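Local coordinates for histidine phosphotransfer protein (Medicago truncatula, PDB 4G78) that probably relays phosphoryl groups between cytokinin-sensing histidine kinases and response regulators, using a histidine of its helical phosphotransfer domain, at residues A[24-27]-A[28-32]; A[61-64]-A[65-68]. All coordinates share one frame; numbering follows the deposited sequence. Where two conformers were deposited one is given.

Contact 1: residues A[24-27]-A[28-32]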
loop_
_atom_site.group_PDB
_atom_site.type_symbol
_atom_site.label_atom_id
_atom_site.label_comp_id
_atom_site.label_asym_id
_atom_site.label_seq_id
_atom_site.Cartn_x
_atom_site.Cartn_y
_atom_site.Cartn_z
ATOM N N LEU A 24 -4.348 1.087 6.649
ATOM C CA LEU A 24 -4.969 -0.176 6.280
ATOM C C LEU A 24 -6.454 -0.088 6.543
ATOM O O LEU A 24 -6.886 0.588 7.475
ATOM C CB LEU A 24 -4.403 -1.314 7.152
ATOM C CG LEU A 24 -2.900 -1.510 7.026
ATOM C CD1 LEU A 24 -2.432 -2.538 8.062
ATOM C CD2 LEU A 24 -2.500 -1.874 5.621
ATOM N N ASP A 25 -7.219 -0.832 5.744
ATOM C CA ASP A 25 -8.633 -1.017 5.956
ATOM C C ASP A 25 -8.990 -2.500 5.898
ATOM O O ASP A 25 -8.131 -3.367 5.785
ATOM C CB ASP A 25 -9.468 -0.169 4.963
ATOM C CG ASP A 25 -9.365 -0.593 3.507
ATOM O OD1 ASP A 25 -9.370 -1.805 3.212
ATOM O OD2 ASP A 25 -9.244 0.280 2.654
ATOM N N ASP A 26 -10.279 -2.777 6.024
ATOM C CA ASP A 26 -10.720 -4.146 6.193
ATOM C C ASP A 26 -10.318 -5.088 5.049
ATOM O O ASP A 26 -10.277 -6.287 5.271
ATOM C CB ASP A 26 -12.255 -4.205 6.338
ATOM C CG ASP A 26 -12.706 -5.578 6.804
ATOM O OD1 ASP A 26 -12.355 -5.949 7.954
ATOM O OD2 ASP A 26 -13.414 -6.257 6.059
ATOM N N GLN A 27 -10.044 -4.597 3.845
ATOM C CA GLN A 27 -9.532 -5.559 2.846
ATOM C C GLN A 27 -8.255 -6.178 3.269
ATOM O O GLN A 27 -7.991 -7.374 2.975
ATOM C CB GLN A 27 -9.456 -4.927 1.464
ATOM C CG GLN A 27 -8.783 -5.857 0.426
ATOM C CD GLN A 27 -9.465 -7.183 0.191
ATOM O OE1 GLN A 27 -10.597 -7.414 0.622
ATOM N NE2 GLN A 27 -8.765 -8.016 -0.500
ATOM N N PHE A 28 -7.389 -5.441 3.972
ATOM C CA PHE A 28 -6.177 -6.029 4.500
ATOM C C PHE A 28 -6.529 -7.119 5.529
ATOM O O PHE A 28 -5.962 -8.192 5.565
ATOM C CB PHE A 28 -5.258 -4.973 5.094
ATOM C CG PHE A 28 -3.940 -5.530 5.530
ATOM C CD1 PHE A 28 -2.930 -5.720 4.563
ATOM C CD2 PHE A 28 -3.708 -5.860 6.850
ATOM C CE1 PHE A 28 -1.738 -6.254 5.006
ATOM C CE2 PHE A 28 -2.463 -6.378 7.235
ATOM C CZ PHE A 28 -1.486 -6.532 6.283
ATOM N N SER A 29 -7.500 -6.793 6.418
ATOM C CA SER A 29 -7.964 -7.789 7.368
ATOM C C SER A 29 -8.458 -9.054 6.659
ATOM O O SER A 29 -8.241 -10.166 7.169
ATOM C CB SER A 29 -9.117 -7.190 8.210
ATOM O OG SER A 29 -8.749 -6.010 8.847
ATOM N N GLN A 30 -9.141 -8.890 5.562
ATOM C CA GLN A 30 -9.619 -10.071 4.775
ATOM C C GLN A 30 -8.444 -10.891 4.333
ATOM O O GLN A 30 -8.514 -12.125 4.324
ATOM C CB GLN A 30 -10.450 -9.635 3.605
ATOM C CG GLN A 30 -11.742 -8.966 3.962
ATOM C CD GLN A 30 -12.664 -9.777 4.750
ATOM O OE1 GLN A 30 -12.745 -11.012 4.528
ATOM N NE2 GLN A 30 -13.340 -9.247 5.718
ATOM N N LEU A 31 -7.381 -10.276 3.860
ATOM C CA LEU A 31 -6.165 -11.037 3.461
ATOM C C LEU A 31 -5.607 -11.775 4.611
ATOM O O LEU A 31 -5.016 -12.859 4.426
ATOM C CB LEU A 31 -5.168 -10.120 2.839
ATOM C CG LEU A 31 -5.503 -9.421 1.556
ATOM C CD1 LEU A 31 -4.352 -8.471 1.158
ATOM C CD2 LEU A 31 -5.876 -10.433 0.425
ATOM N N GLN A 32 -5.619 -11.180 5.807
ATOM C CA GLN A 32 -4.989 -11.750 6.978
ATOM C C GLN A 32 -5.819 -12.808 7.675
ATOM O O GLN A 32 -5.273 -13.532 8.528
ATOM C CB GLN A 32 -4.748 -10.690 8.067
ATOM C CG GLN A 32 -3.761 -9.725 7.649
ATOM C CD GLN A 32 -3.480 -8.944 8.931
ATOM O OE1 GLN A 32 -2.339 -9.060 9.391
ATOM N NE2 GLN A 32 -4.508 -8.350 9.424
#
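D25 and F28 meet at the N-cap of the short helix 26-32, where the chain turns out of a loop into its first helical turn. Backbone bonds start the turn: F28 N donates to D25 O at 2.9 Å, with a bent N-H...O angle of 134°, after which Q30 N reaches D26 O and L31 N reaches Q27 O in regular i to i+4 fashion. The cap itself is the carboxylate of D25, whose OD1 accepts from Q27 N at 2.9 Å, nearly along the C-O axis; the D25 backbone is also hydrogen-bonded to G90. One apolar pair joins the residue before the cap to the first turn. L24 spreads both methyls over one face of the F28 ring, CD1 standing 4.1 Å from the ring centroid in a CH-pi contact and CD2 lying 3.9 Å from F28 CG. F19 of helix 6-20 touches both side chains, while M47 and L134 pack on F28, so the ring joins this helix to three others of the bundle. Two polar side chains act differently. Q27, bent in mid-chain, carries its amide past L31, NE2 donating a hydrogen bond to S88 O of helix 72-89. Exposed D26 has CG anti to the backbone N (chi1 -168°), which directs the carboxylate along the helix: Q30 NE2 approaches on the syn side of D26 OD2, tilted out of the carboxylate plane, at 3.0 Å in an almost straight bond of 171°.

Contact 2: residues A[61-64]-A[65-68]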
loop_
_atom_site.group_PDB
_atom_site.type_symbol
_atom_site.label_atom_id
_atom_site.label_comp_id
_atom_site.label_asym_id
_atom_site.label_seq_id
_atom_site.Cartn_x
_atom_site.Cartn_y
_atom_site.Cartn_z
ATOM N N MET A 61 4.154 7.019 -13.870
ATOM C CA MET A 61 3.477 8.258 -13.666
ATOM C C MET A 61 4.473 9.429 -13.581
ATOM O O MET A 61 4.245 10.518 -14.139
ATOM C CB MET A 61 2.640 8.314 -12.352
ATOM C CG MET A 61 1.406 7.467 -12.461
ATOM S SD MET A 61 0.410 7.382 -10.986
ATOM C CE MET A 61 -0.645 8.786 -11.339
ATOM N N SER A 62 5.561 9.225 -12.871
ATOM C CA SER A 62 6.598 10.254 -12.762
ATOM C C SER A 62 7.104 10.647 -14.124
ATOM O O SER A 62 7.234 11.834 -14.470
ATOM C CB SER A 62 7.693 9.647 -11.889
ATOM O OG SER A 62 8.637 10.708 -11.643
ATOM N N ARG A 63 7.452 9.661 -14.944
ATOM C CA ARG A 63 7.931 9.942 -16.269
ATOM C C ARG A 63 6.893 10.623 -17.113
ATOM O O ARG A 63 7.194 11.578 -17.857
ATOM C CB ARG A 63 8.456 8.664 -16.940
ATOM C CG ARG A 63 9.631 8.029 -16.269
ATOM C CD ARG A 63 10.876 8.864 -16.230
ATOM N NE ARG A 63 10.915 9.828 -15.172
ATOM C CZ ARG A 63 10.866 9.599 -13.869
ATOM N NH1 ARG A 63 10.793 10.595 -13.008
ATOM N NH2 ARG A 63 10.883 8.341 -13.418
ATOM N N ALA A 64 5.655 10.198 -17.003
ATOM C CA ALA A 64 4.595 10.828 -17.762
ATOM C C ALA A 64 4.466 12.266 -17.486
ATOM O O ALA A 64 4.193 13.107 -18.396
ATOM C CB ALA A 64 3.240 10.122 -17.548
ATOM N N LEU A 65 4.567 12.700 -16.202
ATOM C CA LEU A 65 4.414 14.078 -15.823
ATOM C C LEU A 65 5.541 14.956 -16.321
ATOM O O LEU A 65 5.375 16.200 -16.361
ATOM C CB LEU A 65 4.295 14.256 -14.325
ATOM C CG LEU A 65 2.944 13.847 -13.829
ATOM C CD1 LEU A 65 2.951 14.217 -12.302
ATOM C CD2 LEU A 65 1.819 14.616 -14.410
ATOM N N GLU A 66 6.670 14.382 -16.685
ATOM C CA GLU A 66 7.833 15.096 -17.224
ATOM C C GLU A 66 7.806 15.278 -18.685
ATOM O O GLU A 66 8.653 16.001 -19.224
ATOM C CB GLU A 66 9.166 14.321 -16.936
ATOM C CG GLU A 66 9.430 14.138 -15.538
ATOM C CD GLU A 66 10.533 13.219 -15.183
ATOM O OE1 GLU A 66 11.017 12.266 -15.932
ATOM O OE2 GLU A 66 10.999 13.396 -14.043
ATOM N N GLN A 67 6.919 14.612 -19.390
ATOM C CA GLN A 67 6.825 14.721 -20.842
ATOM C C GLN A 67 6.240 16.074 -21.199
ATOM O O GLN A 67 5.429 16.637 -20.454
ATOM C CB GLN A 67 5.960 13.596 -21.444
ATOM C CG GLN A 67 6.430 12.201 -21.137
ATOM C CD GLN A 67 7.884 11.972 -21.419
ATOM O OE1 GLN A 67 8.361 12.194 -22.568
ATOM N NE2 GLN A 67 8.675 11.552 -20.337
ATOM N N VAL A 68 6.605 16.574 -22.357
ATOM C CA VAL A 68 6.007 17.801 -22.899
ATOM C C VAL A 68 5.496 17.453 -24.266
ATOM O O VAL A 68 6.288 17.142 -25.124
ATOM C CB VAL A 68 7.017 18.936 -22.971
ATOM C CG1 VAL A 68 6.275 20.185 -23.465
ATOM C CG2 VAL A 68 7.695 19.113 -21.626
#
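R63 O is gripped by two donors at the C-terminal end of helix 41-66, a long helix of the phosphotransfer bundle. E66 N comes at 3.1 Å and Q67 NE2 at 2.9 Å, from opposite faces of the carbonyl plane, each well above it and not on a lone pair. The Q67 chain bends at chi2 (-50°) and folds its amide back over the last turn; R63 O lies close to the amide plane of Q67, and the side-chain N-H takes up a carbonyl at the helix end. The backbone loosens here: L65 N still bonds to M61 O at 3.0 Å, whereas E66 N keeps just a weak i to i+4 bond to S62 O beside its bond to R63 O, and Q67 N turns to A64 O at 3.3 Å. On the inner side L65 packs against I75 of helix 72-89 and L117 of helix 110-145, with A64 also on I75. The exposed side carries a salt bridge between E66 and one of two deposited R63 conformers, the side chains running alongside each other. R63, bent at chi2 and chi3, offers NE and NH1 side-on, one to each carboxylate oxygen. Both oxygens lie near the guanidinium plane, yet the nitrogens approach from above the carboxylate plane. R63 NE to E66 OE1, at 2.6 Å, is unusually short and to be read with caution; R63 NH1 reaches E66 OE2 at 3.0 Å.

Contact 1 closes before contact 2 opens along the chain: the first begins helix 26-32, the second ends helix 41-66, which follows it directly. Their centres stand 32 Å apart on opposite sides of the chain's centre, and about 18 Å separates their nearest atoms. Helices 41-66 and 110-145 nevertheless link them: F28 packs on V43 near the start of helix 41-66, and both contacts place leucines against helix 110-145. Helix 72-89, which carries H80, the predicted phosphorylation site, is touched by both: Q27 hydrogen-bonds S88 O near its end, and M61 and L65 pack on I75 near its start. One helix start and one helix end thus meet the histidine-bearing helix at well-separated places.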